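Local coordinates for protein L-talarate/galactarate dehydratase (Salmonella typhimurium, PDB 2PP1) that dehydrates both L-talarate and galactarate to 5-keto-4-deoxy-D-glucarate with the help of one magnesium ion per subunit, and also epimerizes L-talarate to galactarate, at residues A227-D232 / P254-D259; I249-P254 / A268-P273; S295-P300 / K324-F329. All coordinates share one frame; numbering follows the deposited sequence.

Interaction 1 (A227-D232 / P254-D259). With LLH ((2R,3S,4R)-2,3,4-trihydroxy-5-(hydroxyamino)-5-oxopentanoic acid), chain H.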
loop_
_atom_site.group_PDB
_atom_site.type_symbol
_atom_site.label_atom_id
_atom_site.label_comp_id
_atom_site.label_asym_id
_atom_site.label_seq_id
_atom_site.Cartn_x
_atom_site.Cartn_y
_atom_site.Cartn_z
ATOM N N ALA A 227 20.717 14.582 -18.153
ATOM C CA ALA A 227 21.634 15.698 -17.917
ATOM C C ALA A 227 22.215 15.739 -16.502
ATOM O O ALA A 227 23.104 16.542 -16.213
ATOM C CB ALA A 227 20.929 17.031 -18.230
ATOM N N ASN A 228 21.715 14.882 -15.620
ATOM C CA ASN A 228 22.197 14.842 -14.244
ATOM C C ASN A 228 22.289 16.225 -13.579
ATOM O O ASN A 228 23.292 16.550 -12.929
ATOM C CB ASN A 228 23.558 14.132 -14.180
ATOM C CG ASN A 228 23.427 12.614 -14.267
ATOM O OD1 ASN A 228 22.995 11.972 -13.314
ATOM N ND2 ASN A 228 23.779 12.043 -15.410
ATOM N N GLN A 229 21.233 17.021 -13.762
ATOM C CA GLN A 229 21.095 18.361 -13.179
ATOM C C GLN A 229 22.050 19.420 -13.701
ATOM O O GLN A 229 22.093 20.523 -13.153
ATOM C CB GLN A 229 21.278 18.314 -11.656
ATOM C CG GLN A 229 20.570 17.194 -10.920
ATOM C CD GLN A 229 20.926 17.185 -9.433
ATOM O OE1 GLN A 229 20.536 18.084 -8.679
ATOM N NE2 GLN A 229 21.673 16.169 -9.008
ATOM N N GLN A 230 22.783 19.138 -14.766
ATOM C CA GLN A 230 23.776 20.113 -15.211
ATOM C C GLN A 230 23.426 21.307 -16.092
ATOM O O GLN A 230 24.329 22.047 -16.504
ATOM C CB GLN A 230 24.966 19.368 -15.807
ATOM C CG GLN A 230 25.632 18.466 -14.782
ATOM C CD GLN A 230 25.755 19.131 -13.421
ATOM O OE1 GLN A 230 24.951 18.880 -12.508
ATOM N NE2 GLN A 230 26.754 19.992 -13.277
ATOM N N TRP A 231 22.145 21.517 -16.391
ATOM C CA TRP A 231 21.796 22.682 -17.203
ATOM C C TRP A 231 21.100 23.710 -16.340
ATOM O O TRP A 231 20.535 23.368 -15.305
ATOM C CB TRP A 231 20.829 22.325 -18.338
ATOM C CG TRP A 231 21.394 21.488 -19.444
ATOM C CD1 TRP A 231 22.646 21.577 -20.001
ATOM C CD2 TRP A 231 20.686 20.506 -20.203
ATOM N NE1 TRP A 231 22.753 20.710 -21.066
ATOM C CE2 TRP A 231 21.562 20.044 -21.213
ATOM C CE3 TRP A 231 19.391 19.974 -20.132
ATOM C CZ2 TRP A 231 21.183 19.075 -22.145
ATOM C CZ3 TRP A 231 19.015 19.014 -21.054
ATOM C CH2 TRP A 231 19.910 18.572 -22.052
ATOM N N ASP A 232 21.162 24.976 -16.743
ATOM C CA ASP A 232 20.413 25.997 -16.023
ATOM C C ASP A 232 19.115 26.070 -16.845
ATOM O O ASP A 232 19.027 25.457 -17.907
ATOM C CB ASP A 232 21.128 27.361 -15.994
ATOM C CG ASP A 232 21.628 27.812 -17.353
ATOM O OD1 ASP A 232 21.101 27.373 -18.400
ATOM O OD2 ASP A 232 22.564 28.634 -17.366
ATOM N N PRO A 254 17.012 17.534 -16.163
ATOM C CA PRO A 254 17.567 18.657 -16.922
ATOM C C PRO A 254 18.094 19.735 -15.982
ATOM O O PRO A 254 19.039 20.451 -16.316
ATOM C CB PRO A 254 16.372 19.152 -17.743
ATOM C CG PRO A 254 15.200 18.839 -16.840
ATOM C CD PRO A 254 15.557 17.425 -16.376
ATOM N N LEU A 255 17.492 19.828 -14.802
ATOM C CA LEU A 255 17.867 20.846 -13.819
ATOM C C LEU A 255 18.122 20.287 -12.432
ATOM O O LEU A 255 17.939 19.094 -12.185
ATOM C CB LEU A 255 16.750 21.889 -13.702
ATOM C CG LEU A 255 16.197 22.464 -15.004
ATOM C CD1 LEU A 255 14.876 23.176 -14.734
ATOM C CD2 LEU A 255 17.224 23.396 -15.619
ATOM N N ASP A 256 18.531 21.175 -11.525
ATOM C CA ASP A 256 18.781 20.811 -10.138
ATOM C C ASP A 256 17.584 19.991 -9.659
ATOM O O ASP A 256 16.434 20.346 -9.930
ATOM C CB ASP A 256 18.911 22.062 -9.271
ATOM C CG ASP A 256 19.254 21.734 -7.826
ATOM O OD1 ASP A 256 20.430 21.434 -7.538
ATOM O OD2 ASP A 256 18.349 21.754 -6.976
ATOM N N ALA A 257 17.865 18.896 -8.957
ATOM C CA ALA A 257 16.829 18.002 -8.455
ATOM C C ALA A 257 15.749 18.694 -7.626
ATOM O O ALA A 257 14.631 18.189 -7.495
ATOM C CB ALA A 257 17.471 16.880 -7.627
ATOM N N TYR A 258 16.075 19.846 -7.061
ATOM C CA TYR A 258 15.111 20.554 -6.236
ATOM C C TYR A 258 14.470 21.753 -6.916
ATOM O O TYR A 258 13.708 22.482 -6.287
ATOM C CB TYR A 258 15.766 20.965 -4.913
ATOM C CG TYR A 258 16.086 19.773 -4.049
ATOM C CD1 TYR A 258 15.147 19.275 -3.149
ATOM C CD2 TYR A 258 17.299 19.090 -4.185
ATOM C CE1 TYR A 258 15.404 18.122 -2.405
ATOM C CE2 TYR A 258 17.567 17.934 -3.449
ATOM C CZ TYR A 258 16.619 17.458 -2.565
ATOM O OH TYR A 258 16.870 16.318 -1.840
ATOM N N ASP A 259 14.771 21.959 -8.196
ATOM C CA ASP A 259 14.163 23.067 -8.925
ATOM C C ASP A 259 12.794 22.609 -9.434
ATOM O O ASP A 259 12.624 22.285 -10.613
ATOM C CB ASP A 259 15.030 23.500 -10.110
ATOM C CG ASP A 259 14.477 24.756 -10.806
ATOM O OD1 ASP A 259 13.393 25.219 -10.396
ATOM O OD2 ASP A 259 15.109 25.272 -11.754
HETATM O O5A LLH H . 28.172 8.554 -12.162
HETATM C C5 LLH H . 27.217 8.705 -11.362
HETATM O O5B LLH H . 27.125 9.631 -10.510
HETATM C C4 LLH H . 26.062 7.695 -11.414
HETATM O O4 LLH H . 26.421 6.553 -12.189
HETATM C C3 LLH H . 24.817 8.383 -11.982
HETATM O O3 LLH H . 25.111 8.945 -13.275
HETATM C C2 LLH H . 23.614 7.417 -12.132
HETATM O O2 LLH H . 23.232 7.082 -10.794
HETATM C C1 LLH H . 22.399 7.993 -12.889
HETATM O O1 LLH H . 22.045 9.156 -12.759
HETATM N N LLH H . 21.765 7.139 -13.722
HETATM O ON LLH H . 20.461 7.336 -14.154
HETATM O O HOH W 1 19.675 23.733 -12.684
#

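Interaction 2 (I249-P254 / A268-P273). With MG (magnesium ion), chain G.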
loop_
_atom_site.group_PDB
_atom_site.type_symbol
_atom_site.label_atom_id
_atom_site.label_comp_id
_atom_site.label_asym_id
_atom_site.label_seq_id
_atom_site.Cartn_x
_atom_site.Cartn_y
_atom_site.Cartn_z
ATOM N N ILE A 249 12.139 9.254 -25.272
ATOM C CA ILE A 249 11.141 8.746 -24.341
ATOM C C ILE A 249 11.070 9.751 -23.196
ATOM O O ILE A 249 10.012 9.944 -22.589
ATOM C CB ILE A 249 11.528 7.348 -23.776
ATOM C CG1 ILE A 249 11.716 6.355 -24.922
ATOM C CG2 ILE A 249 10.447 6.855 -22.823
ATOM C CD1 ILE A 249 10.460 6.156 -25.762
ATOM N N TRP A 250 12.207 10.375 -22.891
ATOM C CA TRP A 250 12.252 11.403 -21.860
ATOM C C TRP A 250 13.600 12.108 -21.773
ATOM O O TRP A 250 14.606 11.633 -22.304
ATOM C CB TRP A 250 11.890 10.829 -20.478
ATOM C CG TRP A 250 12.940 9.957 -19.827
ATOM C CD1 TRP A 250 14.208 10.324 -19.461
ATOM C CD2 TRP A 250 12.793 8.582 -19.426
ATOM N NE1 TRP A 250 14.856 9.263 -18.856
ATOM C CE2 TRP A 250 14.009 8.186 -18.824
ATOM C CE3 TRP A 250 11.748 7.648 -19.518
ATOM C CZ2 TRP A 250 14.211 6.895 -18.317
ATOM C CZ3 TRP A 250 11.953 6.355 -19.010
ATOM C CH2 TRP A 250 13.176 5.998 -18.420
ATOM N N ILE A 251 13.587 13.261 -21.115
ATOM C CA ILE A 251 14.789 14.053 -20.856
ATOM C C ILE A 251 14.825 13.980 -19.335
ATOM O O ILE A 251 13.870 14.360 -18.663
ATOM C CB ILE A 251 14.622 15.524 -21.317
ATOM C CG1 ILE A 251 14.431 15.567 -22.837
ATOM C CG2 ILE A 251 15.847 16.342 -20.915
ATOM C CD1 ILE A 251 14.054 16.944 -23.376
ATOM N N GLU A 252 15.919 13.473 -18.793
ATOM C CA GLU A 252 16.033 13.280 -17.355
ATOM C C GLU A 252 16.912 14.294 -16.643
ATOM O O GLU A 252 17.953 14.695 -17.154
ATOM C CB GLU A 252 16.563 11.862 -17.092
ATOM C CG GLU A 252 16.729 11.505 -15.632
ATOM C CD GLU A 252 17.033 10.025 -15.449
ATOM O OE1 GLU A 252 16.851 9.261 -16.423
ATOM O OE2 GLU A 252 17.428 9.628 -14.338
ATOM N N GLU A 253 16.497 14.665 -15.438
ATOM C CA GLU A 253 17.222 15.642 -14.623
ATOM C C GLU A 253 17.834 16.795 -15.405
ATOM O O GLU A 253 19.043 17.026 -15.339
ATOM C CB GLU A 253 18.321 14.958 -13.805
ATOM C CG GLU A 253 17.781 14.031 -12.744
ATOM C CD GLU A 253 18.765 13.788 -11.633
ATOM O OE1 GLU A 253 19.831 13.194 -11.881
ATOM O OE2 GLU A 253 18.475 14.201 -10.494
ATOM N N PRO A 254 17.012 17.534 -16.163
ATOM C CA PRO A 254 17.567 18.657 -16.922
ATOM C C PRO A 254 18.094 19.735 -15.982
ATOM O O PRO A 254 19.039 20.451 -16.316
ATOM C CB PRO A 254 16.372 19.152 -17.743
ATOM C CG PRO A 254 15.200 18.839 -16.840
ATOM C CD PRO A 254 15.557 17.425 -16.376
ATOM N N ALA A 268 5.764 21.446 -18.987
ATOM C CA ALA A 268 4.627 22.087 -19.636
ATOM C C ALA A 268 4.973 22.662 -21.003
ATOM O O ALA A 268 4.121 22.708 -21.889
ATOM C CB ALA A 268 4.051 23.188 -18.733
ATOM N N ALA A 269 6.220 23.080 -21.186
ATOM C CA ALA A 269 6.647 23.676 -22.454
ATOM C C ALA A 269 6.995 22.690 -23.558
ATOM O O ALA A 269 6.859 23.004 -24.735
ATOM C CB ALA A 269 7.834 24.590 -22.219
ATOM N N LEU A 270 7.455 21.498 -23.192
ATOM C CA LEU A 270 7.850 20.517 -24.198
ATOM C C LEU A 270 6.890 19.338 -24.284
ATOM O O LEU A 270 6.249 18.981 -23.298
ATOM C CB LEU A 270 9.251 19.986 -23.882
ATOM C CG LEU A 270 10.374 21.016 -23.733
ATOM C CD1 LEU A 270 11.586 20.353 -23.101
ATOM C CD2 LEU A 270 10.723 21.603 -25.092
ATOM N N ASP A 271 6.793 18.739 -25.468
ATOM C CA ASP A 271 5.946 17.563 -25.638
ATOM C C ASP A 271 6.755 16.378 -25.100
ATOM O O ASP A 271 6.205 15.446 -24.519
ATOM C CB ASP A 271 5.585 17.341 -27.118
ATOM C CG ASP A 271 4.414 18.217 -27.581
ATOM O OD1 ASP A 271 3.796 18.901 -26.737
ATOM O OD2 ASP A 271 4.101 18.214 -28.790
ATOM N N THR A 272 8.073 16.433 -25.280
ATOM C CA THR A 272 8.944 15.369 -24.786
ATOM C C THR A 272 8.763 15.239 -23.283
ATOM O O THR A 272 8.734 16.235 -22.562
ATOM C CB THR A 272 10.420 15.656 -25.070
ATOM O OG1 THR A 272 10.630 15.716 -26.483
ATOM C CG2 THR A 272 11.293 14.548 -24.506
ATOM N N PRO A 273 8.610 14.004 -22.791
ATOM C CA PRO A 273 8.434 13.837 -21.350
ATOM C C PRO A 273 9.664 14.265 -20.559
ATOM O O PRO A 273 10.802 14.207 -21.051
ATOM C CB PRO A 273 8.151 12.345 -21.212
ATOM C CG PRO A 273 7.452 12.026 -22.498
ATOM C CD PRO A 273 8.296 12.752 -23.506
HETATM MG MG MG G . 19.800 9.579 -13.871
HETATM O O HOH W 2 19.680 11.584 -13.464
#

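Interaction 3 (S295-P300 / K324-F329). With LLH ((2R,3S,4R)-2,3,4-trihydroxy-5-(hydroxyamino)-5-oxopentanoic acid), chain H.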
loop_
_atom_site.group_PDB
_atom_site.type_symbol
_atom_site.label_atom_id
_atom_site.label_comp_id
_atom_site.label_asym_id
_atom_site.label_seq_id
_atom_site.Cartn_x
_atom_site.Cartn_y
_atom_site.Cartn_z
ATOM N N SER A 295 7.406 16.540 -13.158
ATOM C CA SER A 295 7.724 15.646 -14.263
ATOM C C SER A 295 6.663 14.625 -14.668
ATOM O O SER A 295 5.777 14.267 -13.893
ATOM C CB SER A 295 9.021 14.904 -13.940
ATOM O OG SER A 295 8.860 14.142 -12.754
ATOM N N ASP A 296 6.803 14.151 -15.901
ATOM C CA ASP A 296 5.910 13.159 -16.496
ATOM C C ASP A 296 6.285 11.765 -15.993
ATOM O O ASP A 296 5.434 10.887 -15.867
ATOM C CB ASP A 296 6.055 13.216 -18.015
ATOM C CG ASP A 296 5.846 14.617 -18.555
ATOM O OD1 ASP A 296 4.696 15.088 -18.511
ATOM O OD2 ASP A 296 6.831 15.248 -19.003
ATOM N N PHE A 297 7.574 11.567 -15.736
ATOM C CA PHE A 297 8.064 10.296 -15.216
ATOM C C PHE A 297 8.620 10.569 -13.825
ATOM O O PHE A 297 9.409 11.504 -13.629
ATOM C CB PHE A 297 9.195 9.719 -16.080
ATOM C CG PHE A 297 8.733 9.043 -17.344
ATOM C CD1 PHE A 297 8.448 9.780 -18.488
ATOM C CD2 PHE A 297 8.609 7.652 -17.395
ATOM C CE1 PHE A 297 8.050 9.144 -19.664
ATOM C CE2 PHE A 297 8.214 7.009 -18.560
ATOM C CZ PHE A 297 7.933 7.750 -19.696
ATOM N N VAL A 298 8.185 9.769 -12.859
ATOM C CA VAL A 298 8.670 9.893 -11.494
ATOM C C VAL A 298 9.707 8.787 -11.360
ATOM O O VAL A 298 9.432 7.628 -11.701
ATOM C CB VAL A 298 7.529 9.690 -10.478
ATOM C CG1 VAL A 298 8.077 9.713 -9.040
ATOM C CG2 VAL A 298 6.482 10.784 -10.680
ATOM N N GLN A 299 10.897 9.147 -10.880
ATOM C CA GLN A 299 11.988 8.195 -10.745
ATOM C C GLN A 299 12.488 8.014 -9.314
ATOM O O GLN A 299 13.541 8.539 -8.938
ATOM C CB GLN A 299 13.139 8.629 -11.658
ATOM C CG GLN A 299 12.711 8.801 -13.107
ATOM C CD GLN A 299 13.825 9.270 -14.020
ATOM O OE1 GLN A 299 14.288 10.417 -13.930
ATOM N NE2 GLN A 299 14.261 8.388 -14.918
ATOM N N PRO A 300 11.746 7.252 -8.494
ATOM C CA PRO A 300 12.171 7.037 -7.110
ATOM C C PRO A 300 13.293 5.999 -7.086
ATOM O O PRO A 300 13.529 5.309 -8.074
ATOM C CB PRO A 300 10.906 6.519 -6.419
ATOM C CG PRO A 300 9.793 6.673 -7.469
ATOM C CD PRO A 300 10.495 6.530 -8.769
ATOM N N LYS A 324 4.102 8.271 -15.079
ATOM C CA LYS A 324 4.730 6.994 -15.405
ATOM C C LYS A 324 5.839 6.779 -14.366
ATOM O O LYS A 324 6.295 7.735 -13.730
ATOM C CB LYS A 324 5.360 7.038 -16.802
ATOM C CG LYS A 324 4.387 7.213 -17.969
ATOM C CD LYS A 324 3.477 6.009 -18.149
ATOM C CE LYS A 324 2.699 6.085 -19.475
ATOM N NZ LYS A 324 3.603 6.073 -20.683
ATOM N N LEU A 325 6.272 5.532 -14.201
ATOM C CA LEU A 325 7.317 5.215 -13.233
ATOM C C LEU A 325 8.550 4.674 -13.928
ATOM O O LEU A 325 8.452 3.811 -14.793
ATOM C CB LEU A 325 6.831 4.166 -12.226
ATOM C CG LEU A 325 7.765 3.939 -11.030
ATOM C CD1 LEU A 325 7.543 5.050 -10.002
ATOM C CD2 LEU A 325 7.490 2.583 -10.385
ATOM N N ALA A 326 9.710 5.203 -13.556
ATOM C CA ALA A 326 10.984 4.742 -14.109
ATOM C C ALA A 326 11.973 4.817 -12.952
ATOM O O ALA A 326 12.703 5.794 -12.803
ATOM C CB ALA A 326 11.437 5.637 -15.258
ATOM N N PRO A 327 11.992 3.776 -12.101
ATOM C CA PRO A 327 12.887 3.707 -10.939
ATOM C C PRO A 327 14.342 3.851 -11.355
ATOM O O PRO A 327 14.717 3.454 -12.452
ATOM C CB PRO A 327 12.589 2.327 -10.354
ATOM C CG PRO A 327 11.144 2.110 -10.744
ATOM C CD PRO A 327 11.132 2.581 -12.169
ATOM N N HIS A 328 15.158 4.413 -10.471
ATOM C CA HIS A 328 16.576 4.615 -10.761
ATOM C C HIS A 328 17.505 3.566 -10.171
ATOM O O HIS A 328 17.408 3.240 -8.989
ATOM C CB HIS A 328 16.993 6.005 -10.260
ATOM C CG HIS A 328 18.473 6.186 -10.101
ATOM N ND1 HIS A 328 19.127 5.939 -8.915
ATOM C CD2 HIS A 328 19.419 6.608 -10.971
ATOM C CE1 HIS A 328 20.413 6.205 -9.060
ATOM N NE2 HIS A 328 20.616 6.613 -10.298
ATOM N N PHE A 329 18.392 3.033 -11.007
ATOM C CA PHE A 329 19.397 2.064 -10.563
ATOM C C PHE A 329 18.764 0.837 -9.897
ATOM O O PHE A 329 17.605 0.493 -10.174
ATOM C CB PHE A 329 20.345 2.789 -9.594
ATOM C CG PHE A 329 21.670 2.092 -9.362
ATOM C CD1 PHE A 329 22.475 1.714 -10.429
ATOM C CD2 PHE A 329 22.130 1.868 -8.067
ATOM C CE1 PHE A 329 23.733 1.121 -10.206
ATOM C CE2 PHE A 329 23.374 1.281 -7.830
ATOM C CZ PHE A 329 24.179 0.906 -8.901
HETATM O O5A LLH H . 28.172 8.554 -12.162
HETATM C C5 LLH H . 27.217 8.705 -11.362
HETATM O O5B LLH H . 27.125 9.631 -10.510
HETATM C C4 LLH H . 26.062 7.695 -11.414
HETATM O O4 LLH H . 26.421 6.553 -12.189
HETATM C C3 LLH H . 24.817 8.383 -11.982
HETATM O O3 LLH H . 25.111 8.945 -13.275
HETATM C C2 LLH H . 23.614 7.417 -12.132
HETATM O O2 LLH H . 23.232 7.082 -10.794
HETATM C C1 LLH H . 22.399 7.993 -12.889
HETATM O O1 LLH H . 22.045 9.156 -12.759
HETATM N N LLH H . 21.765 7.139 -13.722
HETATM O ON LLH H . 20.461 7.336 -14.154
HETATM O O HOH W 3 15.008 5.579 -14.594
#

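Interaction 1 (A227-D232 / P254-D259)
Gln229 reaches over to the 254-259 loop and accepts a hydrogen bond from its backbone. Its CG stands beside the backbone N (chi1 -44°) and the chain then runs extended. This carries Gln229 OE1 to 2.8 Å from Ala257 N. The N-H points almost straight at the oxygen (170°), but the nitrogen lies above the plane of the amide. Ala257 CB lies 3.5 Å from Gln229 OE1. Nearer the backbone, Gln229 CA makes a CH...O contact with Leu255 O, 3.4 Å away.

Trp231 forms the second grip. Trp231 N donates to Pro254 O at 3.3 Å, with a bent angle of 140°. At the rim of the indole, Trp231 CE3 meets Pro254 CB at 3.9 Å. One face of the indole is covered by CB of Ala227. Leu255 starts away from the other loop, yet Leu255 CD2 ends 3.3 Å from Trp231 O. A water bridges Trp231 O and Asp256 N. Asp256 OD2 accepts from Tyr258 N, an Asx turn within the type I turn Asp256 to Asp259.

Both segments follow barrel strands, 223-226 and 251-252, on the active-site side. The type I' turn Ala227 to Gln230 carries the substrate-binding Asn228. Each segment ends in an aspartate, Asp232 or Asp259, that N-caps the next helix. Trp231 packs on helix 233-243, Pro254 packs on helix 260-269, and Leu255 touches both helices.

Interaction 2 (I249-P254 / A268-P273)
This contact belongs to a beta-alpha-beta unit of the modified TIM barrel, (beta/alpha)7beta, in which strand 251-252, helix 260-269 and strand 274-276 follow one another. The 268-273 segment brings the chain from the helix end back to the sheet. Ile251 N donates to Pro273 O at 2.9 Å (152°). Trp250 CA adds a CH...O contact to the same Pro273 O. The Pro273 ring sits against the carbonyl of Ile249, with Pro273 CG 3.3 Å from Ile249 O.

The side chain of Ile251 crosses that of Thr272 at about a right angle. Ile251 CG1 and Thr272 CG2 meet at 3.7 Å. The methyl of Thr272 lies anti to its backbone N (chi1 -63° for OG1), which turns it to the isoleucine, while the hydroxyl bonds to Glu244. Ile251 CD1 also reaches Leu270 CD1, at 4.2 Å.

The polar work is done on the active-site side of the strand. Glu252 extends fully from its backbone and binds the magnesium ion through OE2 at 2.4 Å. Asp226 and Glu278 bind the same ion. The other oxygen, Glu252 OE1, takes a hydrogen bond from Trp250 NE1 at 3.1 Å. Lys195 forms a salt bridge with it and Gln299 NE2 donates a hydrogen bond. The backbone bond and the apolar packing help place the strand, while three donors on OE1 probably hold the carboxylate's rotation and leave OE2 directed to the metal.

Interaction 3 (S295-P300 / K324-F329)
Phe297 and Lys324 pair in a parallel bridge between neighbouring strands of the TIM barrel. Val298 pairs likewise with Leu325. Backbone hydrogen bonds run from Lys324 N to Asp296 O, from Val298 N to Lys324 O (2.9 Å, 172°) and from Ala326 N to Val298 O. Beyond the strands, His328 N donates another to Pro300 O at 3.0 Å.

Packing is tight on the buried side chains. Leu325 CD1 presses on Pro300 CD at 3.5 Å. Gln299 CG lies 3.0 Å from Ala326 O. Phe297 CD2 meets Ala326 CB at 4.1 Å, and the Phe297 ring also meets Trp250. Lys324 CB sits over one face of the Phe297 ring, 3.7 Å from its centroid, in a CH-pi contact.

The outer part of Lys324 is the loose, exposed side. The chain bends at chi2 and again at chi4, and its end leads away.

At the catalytic end, the imidazole of His328, a proton donor/acceptor in the loop after strand 324-325, is set with CG anti to the backbone N (chi1 162°). Asp301 OD2 is hydrogen-bonded to His328 ND1. His328 NE2 is hydrogen-bonded to O2 of the bound hydroxamate at 2.7 Å, at the ring edge near its plane; either atom could be the donor.

Going from the N terminus, residues 227-232 come first, after strand 223-226. Interaction 1 closes a loop through helix 233-243 and strand 251-252, and joins the loops after two strands. Interaction 2 opens inside that span, at 249-254, and ends beyond it at 268-273. It joins strand 251-252 to the residues just before strand 274-276. The two therefore cross, and they share Pro254. Gln229 N also meets Glu253 O. Interaction 3 follows in series, closes the loop that holds helix 308-320, and alone pairs strands, 297-298 with 324-325. It adjoins interaction 2 through Pro273 with Phe297 and, probably by a hydrogen bond, Glu252 with Gln299. Interactions 1 and 3 reach the bound ligand from separate loops.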